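Local coordinates for VAL-1 (Chlorella virus, PDB 3GNE), which probably depolymerises alginate by beta-elimination, acting as a viral alginate lyase of polysaccharide lyase family 14, at residues G105-S109 / D143-H147; H108-S114 / Y128-D134. Numbering follows the deposited sequence.

Contact 1 (G105-S109 / D143-H147). With FLC (citrate anion), chain C.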
loop_
_atom_site.group_PDB
_atom_site.type_symbol
_atom_site.label_atom_id
_atom_site.label_comp_id
_atom_site.label_asym_id
_atom_site.label_seq_id
_atom_site.Cartn_x
_atom_site.Cartn_y
_atom_site.Cartn_z
ATOM N N GLY A 105 1.631 -1.753 12.192
ATOM C CA GLY A 105 2.604 -1.664 13.314
ATOM C C GLY A 105 2.238 -2.599 14.444
ATOM O O GLY A 105 2.570 -2.288 15.580
ATOM N N TYR A 106 1.613 -3.757 14.167
ATOM C CA TYR A 106 1.261 -4.736 15.166
ATOM C C TYR A 106 0.221 -4.163 16.141
ATOM O O TYR A 106 0.104 -4.668 17.248
ATOM C CB TYR A 106 2.508 -5.261 15.909
ATOM C CG TYR A 106 2.419 -6.661 16.442
ATOM C CD1 TYR A 106 2.401 -7.760 15.600
ATOM C CD2 TYR A 106 2.388 -6.988 17.788
ATOM C CE1 TYR A 106 2.332 -9.082 15.995
ATOM C CE2 TYR A 106 2.313 -8.291 18.232
ATOM C CZ TYR A 106 2.279 -9.336 17.354
ATOM O OH TYR A 106 2.215 -10.641 17.843
ATOM N N GLN A 107 -0.529 -3.157 15.695
ATOM C CA GLN A 107 -1.614 -2.601 16.500
ATOM C C GLN A 107 -2.854 -2.547 15.632
ATOM O O GLN A 107 -2.775 -2.319 14.436
ATOM C CB GLN A 107 -1.297 -1.158 16.962
ATOM C CG GLN A 107 -0.094 -1.235 17.928
ATOM C CD GLN A 107 0.306 0.156 18.429
ATOM O OE1 GLN A 107 0.315 1.112 17.635
ATOM N NE2 GLN A 107 0.579 0.252 19.713
ATOM N N HIS A 108 -4.004 -2.724 16.278
ATOM C CA HIS A 108 -5.319 -2.660 15.646
ATOM C C HIS A 108 -6.195 -1.666 16.413
ATOM O O HIS A 108 -5.861 -1.307 17.552
ATOM C CB HIS A 108 -5.959 -4.017 15.651
ATOM C CG HIS A 108 -5.211 -5.020 14.806
ATOM N ND1 HIS A 108 -4.089 -5.654 15.286
ATOM C CD2 HIS A 108 -5.439 -5.522 13.570
ATOM C CE1 HIS A 108 -3.661 -6.509 14.343
ATOM N NE2 HIS A 108 -4.460 -6.459 13.270
ATOM N N SER A 109 -7.313 -1.289 15.812
ATOM C CA SER A 109 -8.231 -0.411 16.553
ATOM C C SER A 109 -9.629 -0.697 16.073
ATOM O O SER A 109 -9.851 -1.291 15.000
ATOM C CB SER A 109 -7.896 1.071 16.257
ATOM O OG SER A 109 -8.043 1.317 14.860
ATOM N N ASP A 143 -8.368 -11.673 10.894
ATOM C CA ASP A 143 -8.415 -11.500 12.331
ATOM C C ASP A 143 -7.618 -10.277 12.777
ATOM O O ASP A 143 -6.464 -10.144 12.336
ATOM C CB ASP A 143 -7.808 -12.679 13.092
ATOM C CG ASP A 143 -8.505 -13.991 12.910
ATOM O OD1 ASP A 143 -9.579 -14.055 12.295
ATOM O OD2 ASP A 143 -7.938 -14.983 13.354
ATOM N N PRO A 144 -8.178 -9.403 13.601
ATOM C CA PRO A 144 -7.486 -8.210 14.045
ATOM C C PRO A 144 -6.575 -8.417 15.247
ATOM O O PRO A 144 -6.680 -7.759 16.295
ATOM C CB PRO A 144 -8.672 -7.265 14.392
ATOM C CG PRO A 144 -9.677 -8.220 14.990
ATOM C CD PRO A 144 -9.599 -9.451 14.071
ATOM N N GLU A 145 -5.606 -9.311 15.058
ATOM C CA GLU A 145 -4.610 -9.593 16.038
ATOM C C GLU A 145 -3.263 -9.810 15.353
ATOM O O GLU A 145 -3.243 -10.178 14.164
ATOM C CB GLU A 145 -4.941 -10.897 16.799
ATOM C CG GLU A 145 -6.294 -10.937 17.441
ATOM C CD GLU A 145 -6.905 -12.325 17.318
ATOM O OE1 GLU A 145 -6.454 -13.232 18.064
ATOM O OE2 GLU A 145 -7.820 -12.557 16.495
ATOM N N GLY A 146 -2.162 -9.610 16.061
ATOM C CA GLY A 146 -0.862 -9.922 15.460
ATOM C C GLY A 146 -0.568 -9.074 14.236
ATOM O O GLY A 146 -0.901 -7.901 14.201
ATOM N N HIS A 147 0.106 -9.653 13.239
ATOM C CA HIS A 147 0.431 -8.991 12.008
ATOM C C HIS A 147 -0.763 -8.960 11.073
ATOM O O HIS A 147 -1.814 -9.522 11.401
ATOM C CB HIS A 147 1.594 -9.697 11.278
ATOM C CG HIS A 147 2.857 -9.621 12.107
ATOM N ND1 HIS A 147 3.623 -8.493 12.219
ATOM C CD2 HIS A 147 3.442 -10.579 12.863
ATOM C CE1 HIS A 147 4.668 -8.749 13.029
ATOM N NE2 HIS A 147 4.570 -10.006 13.425
HETATM C CAC FLC C . 3.533 -2.856 9.567
HETATM C CA FLC C . 4.378 -3.429 10.688
HETATM C CB FLC C . 4.990 -4.767 10.255
HETATM C CBC FLC C . 3.823 -5.709 9.967
HETATM C CG FLC C . 5.822 -5.314 11.411
HETATM C CGC FLC C . 6.493 -6.667 11.125
HETATM O OA1 FLC C . 4.079 -2.527 8.527
HETATM O OA2 FLC C . 2.336 -2.758 9.765
HETATM O OB1 FLC C . 3.604 -5.981 8.771
HETATM O OB2 FLC C . 3.118 -6.106 10.930
HETATM O OG1 FLC C . 6.066 -7.364 10.210
HETATM O OG2 FLC C . 7.432 -7.006 11.902
HETATM O OHB FLC C . 5.825 -4.548 9.132
HETATM O O HOH W 1 -0.789 -7.138 16.909
HETATM O O HOH W 2 -4.393 -8.422 11.381
#
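At Asp143 the loop 143-147 begins to face His108 through its backbone: water 2 is hydrogen-bonded to His108 NE2 (2.7 Å) and lies within reach of Asp143 O (2.9 Å) and His147 O (2.8 Å). Pro144, centre of an inverse gamma turn closed by a weak Glu145 N to Asp143 O bond (3.0 Å), packs over one face of the imidazole, with Pro144 CA 3.4 Å from His108 CD2. The backbone of Glu145 continues along that face, whereas its side chain starts away from 105-109. No direct hydrogen bond joins the segments; both are surface loops of the concanavalin-clan beta-sandwich, one leading into strand 112-119 and the other into strand 149-151, bridged by water. Gly146 sets its CA 3.3 Å from Tyr106 CE1; its carbonyl lies near the plane of the His108 ring (Gly146 O to His108 CE1, 3.1 Å) and receives water 1 at 2.8 Å, which donates to Tyr106 O at 2.6 Å. His147 offers its ring face to the edge of Tyr106, a T-shaped pair with centroids 4.7 Å apart, and donates from ND1 to citrate OB2 (2.8 Å), while Gly105 N donates to citrate OA2 (2.7 Å).

Contact 2 (H108-S114 / Y128-D134)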
loop_
_atom_site.group_PDB
_atom_site.type_symbol
_atom_site.label_atom_id
_atom_site.label_comp_id
_atom_site.label_asym_id
_atom_site.label_seq_id
_atom_site.Cartn_x
_atom_site.Cartn_y
_atom_site.Cartn_z
ATOM N N HIS A 108 -4.004 -2.724 16.278
ATOM C CA HIS A 108 -5.319 -2.660 15.646
ATOM C C HIS A 108 -6.195 -1.666 16.413
ATOM O O HIS A 108 -5.861 -1.307 17.552
ATOM C CB HIS A 108 -5.959 -4.017 15.651
ATOM C CG HIS A 108 -5.211 -5.020 14.806
ATOM N ND1 HIS A 108 -4.089 -5.654 15.286
ATOM C CD2 HIS A 108 -5.439 -5.522 13.570
ATOM C CE1 HIS A 108 -3.661 -6.509 14.343
ATOM N NE2 HIS A 108 -4.460 -6.459 13.270
ATOM N N SER A 109 -7.313 -1.289 15.812
ATOM C CA SER A 109 -8.231 -0.411 16.553
ATOM C C SER A 109 -9.629 -0.697 16.073
ATOM O O SER A 109 -9.851 -1.291 15.000
ATOM C CB SER A 109 -7.896 1.071 16.257
ATOM O OG SER A 109 -8.043 1.317 14.860
ATOM N N LYS A 110 -10.605 -0.312 16.868
ATOM C CA LYS A 110 -11.993 -0.577 16.519
ATOM C C LYS A 110 -12.437 0.242 15.319
ATOM O O LYS A 110 -13.412 -0.138 14.643
ATOM C CB LYS A 110 -12.917 -0.253 17.710
ATOM C CG LYS A 110 -12.704 -1.187 18.888
ATOM C CD LYS A 110 -13.679 -0.804 20.011
ATOM C CE LYS A 110 -13.553 -1.776 21.160
ATOM N NZ LYS A 110 -14.847 -1.828 21.937
ATOM N N THR A 111 -11.731 1.357 15.094
ATOM C CA THR A 111 -12.168 2.353 14.131
ATOM C C THR A 111 -11.361 2.365 12.863
ATOM O O THR A 111 -11.739 3.090 11.936
ATOM C CB THR A 111 -12.100 3.749 14.808
ATOM O OG1 THR A 111 -10.820 3.841 15.481
ATOM C CG2 THR A 111 -13.146 3.885 15.874
ATOM N N GLY A 112 -10.292 1.563 12.779
ATOM C CA GLY A 112 -9.348 1.704 11.694
ATOM C C GLY A 112 -9.068 0.412 10.991
ATOM O O GLY A 112 -9.077 -0.660 11.606
ATOM N N ALA A 113 -8.751 0.480 9.709
ATOM C CA ALA A 113 -8.297 -0.679 8.939
ATOM C C ALA A 113 -7.339 -0.197 7.873
ATOM O O ALA A 113 -7.248 0.995 7.574
ATOM C CB ALA A 113 -9.477 -1.374 8.244
ATOM N N SER A 114 -6.612 -1.142 7.271
ATOM C CA SER A 114 -5.725 -0.727 6.173
ATOM C C SER A 114 -5.623 -1.872 5.147
ATOM O O SER A 114 -5.780 -3.066 5.472
ATOM C CB SER A 114 -4.317 -0.308 6.628
ATOM O OG SER A 114 -3.709 -1.459 7.244
ATOM N N TYR A 128 -2.331 -7.025 1.724
ATOM C CA TYR A 128 -1.963 -7.146 3.135
ATOM C C TYR A 128 -2.895 -6.253 3.970
ATOM O O TYR A 128 -2.840 -5.023 3.860
ATOM C CB TYR A 128 -0.511 -6.735 3.275
ATOM C CG TYR A 128 0.073 -6.975 4.649
ATOM C CD1 TYR A 128 0.164 -8.291 5.157
ATOM C CD2 TYR A 128 0.533 -5.895 5.411
ATOM C CE1 TYR A 128 0.692 -8.539 6.423
ATOM C CE2 TYR A 128 1.097 -6.150 6.664
ATOM C CZ TYR A 128 1.175 -7.449 7.176
ATOM O OH TYR A 128 1.721 -7.734 8.398
ATOM N N ILE A 129 -3.743 -6.876 4.737
ATOM C CA ILE A 129 -4.864 -6.191 5.386
ATOM C C ILE A 129 -4.730 -6.215 6.892
ATOM O O ILE A 129 -4.541 -7.286 7.480
ATOM C CB ILE A 129 -6.198 -6.867 4.966
ATOM C CG1 ILE A 129 -6.360 -6.764 3.450
ATOM C CG2 ILE A 129 -7.382 -6.227 5.730
ATOM C CD1 ILE A 129 -7.655 -7.395 2.916
ATOM N N TYR A 130 -4.928 -5.078 7.546
ATOM C CA TYR A 130 -5.166 -5.011 8.985
ATOM C C TYR A 130 -6.655 -4.683 9.138
ATOM O O TYR A 130 -7.041 -3.534 8.800
ATOM C CB TYR A 130 -4.359 -3.911 9.657
ATOM C CG TYR A 130 -2.991 -4.299 10.198
ATOM C CD1 TYR A 130 -1.940 -4.680 9.348
ATOM C CD2 TYR A 130 -2.727 -4.206 11.557
ATOM C CE1 TYR A 130 -0.682 -5.009 9.879
ATOM C CE2 TYR A 130 -1.484 -4.547 12.066
ATOM C CZ TYR A 130 -0.470 -4.938 11.229
ATOM O OH TYR A 130 0.754 -5.245 11.804
ATOM N N PRO A 131 -7.463 -5.626 9.579
ATOM C CA PRO A 131 -8.895 -5.322 9.782
ATOM C C PRO A 131 -9.154 -4.723 11.156
ATOM O O PRO A 131 -8.271 -4.768 12.017
ATOM C CB PRO A 131 -9.523 -6.739 9.669
ATOM C CG PRO A 131 -8.456 -7.618 10.320
ATOM C CD PRO A 131 -7.125 -7.022 9.915
ATOM N N PRO A 132 -10.346 -4.145 11.362
ATOM C CA PRO A 132 -10.625 -3.528 12.656
ATOM C C PRO A 132 -10.796 -4.516 13.794
ATOM O O PRO A 132 -11.314 -5.620 13.601
ATOM C CB PRO A 132 -11.986 -2.811 12.375
ATOM C CG PRO A 132 -12.031 -2.601 10.894
ATOM C CD PRO A 132 -11.432 -3.918 10.372
ATOM N N SER A 133 -10.428 -4.071 14.997
ATOM C CA SER A 133 -10.785 -4.949 16.108
ATOM C C SER A 133 -12.290 -4.901 16.343
ATOM O O SER A 133 -13.015 -3.976 15.999
ATOM C CB SER A 133 -10.079 -4.550 17.406
ATOM O OG SER A 133 -10.079 -3.142 17.429
ATOM N N ASP A 134 -12.721 -6.022 16.911
ATOM C CA ASP A 134 -14.105 -6.157 17.375
ATOM C C ASP A 134 -15.057 -5.940 16.237
ATOM O O ASP A 134 -16.083 -5.261 16.421
ATOM C CB ASP A 134 -14.342 -5.135 18.496
ATOM C CG ASP A 134 -13.198 -5.226 19.491
ATOM O OD1 ASP A 134 -12.302 -6.102 19.358
ATOM O OD2 ASP A 134 -13.110 -4.434 20.441
HETATM O O HOH W 3 -8.327 -2.421 19.686
HETATM O O HOH W 4 -7.195 -2.231 13.048
HETATM O O HOH W 5 -15.053 -2.281 15.296
HETATM O O HOH W 6 -2.126 -3.318 5.999
#
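Strands 112-114 and 128-130 run antiparallel at 175°, their axes 5.3 Å apart, as neighbouring arms of a hairpin in the seven-stranded antiparallel sheet of this concanavalin-clan lyase. Ser114 and Tyr130 form a hydrogen-bonded pair, Ser114 N to Tyr130 O at 2.9 Å and Tyr130 N to Ser114 O at 3.0 Å. Beyond the strand ends, water 4 accepts a hydrogen bond from Ser109 N (2.9 Å) and lies within hydrogen-bonding distance of Gly112 O (2.8 Å) and Pro131 O (2.9 Å); water 5 lies between Lys110 O (2.8 Å) and Ser133 O (2.7 Å). Among the side chains, His108 lies in an offset stack on Tyr130, centroids 4.7 Å apart and planes at 27°. The hydroxyls of Tyr128 and Tyr130 hydrogen-bond the citrate, and also Gly148 N and Tyr106 N, respectively. Ser114 OG donates to Ala103 O while receiving water 6, which also reaches Tyr128 O. Ala113 CB touches Pro132 CD (3.8 Å), and at the exposed end Lys110 NZ forms a long salt bridge of 3.5 Å to Asp134 OD2, whose position is less sure. Pro132 has no amide proton to offer Gly112 O, which instead meets Pro132 CA at 3.4 Å, so the regular pairing stops after Tyr130 and resumes as the single bond from Ser133 N to Ser109 O (2.8 Å).

His108 and Ser109 belong to both contacts, whose centres are 7 Å apart. The His108 ring is the joint between them, packed by Pro144 in contact 1 and by Tyr130 in contact 2. Direct links add to this: Tyr106 N lies 2.9 Å from Tyr130 OH, a probable hydrogen bond, and Pro144 CB is 3.2 Å from Pro132 O. The same citrate, probably from the crystallisation liquor, binds Gly105 and His147 of contact 1 and the hydroxyls of Tyr128 and Tyr130 of contact 2, together with Lys92 and Arg116. This cluster of basic and tyrosine side chains around an anion is consistent with a site for the acidic polysaccharide.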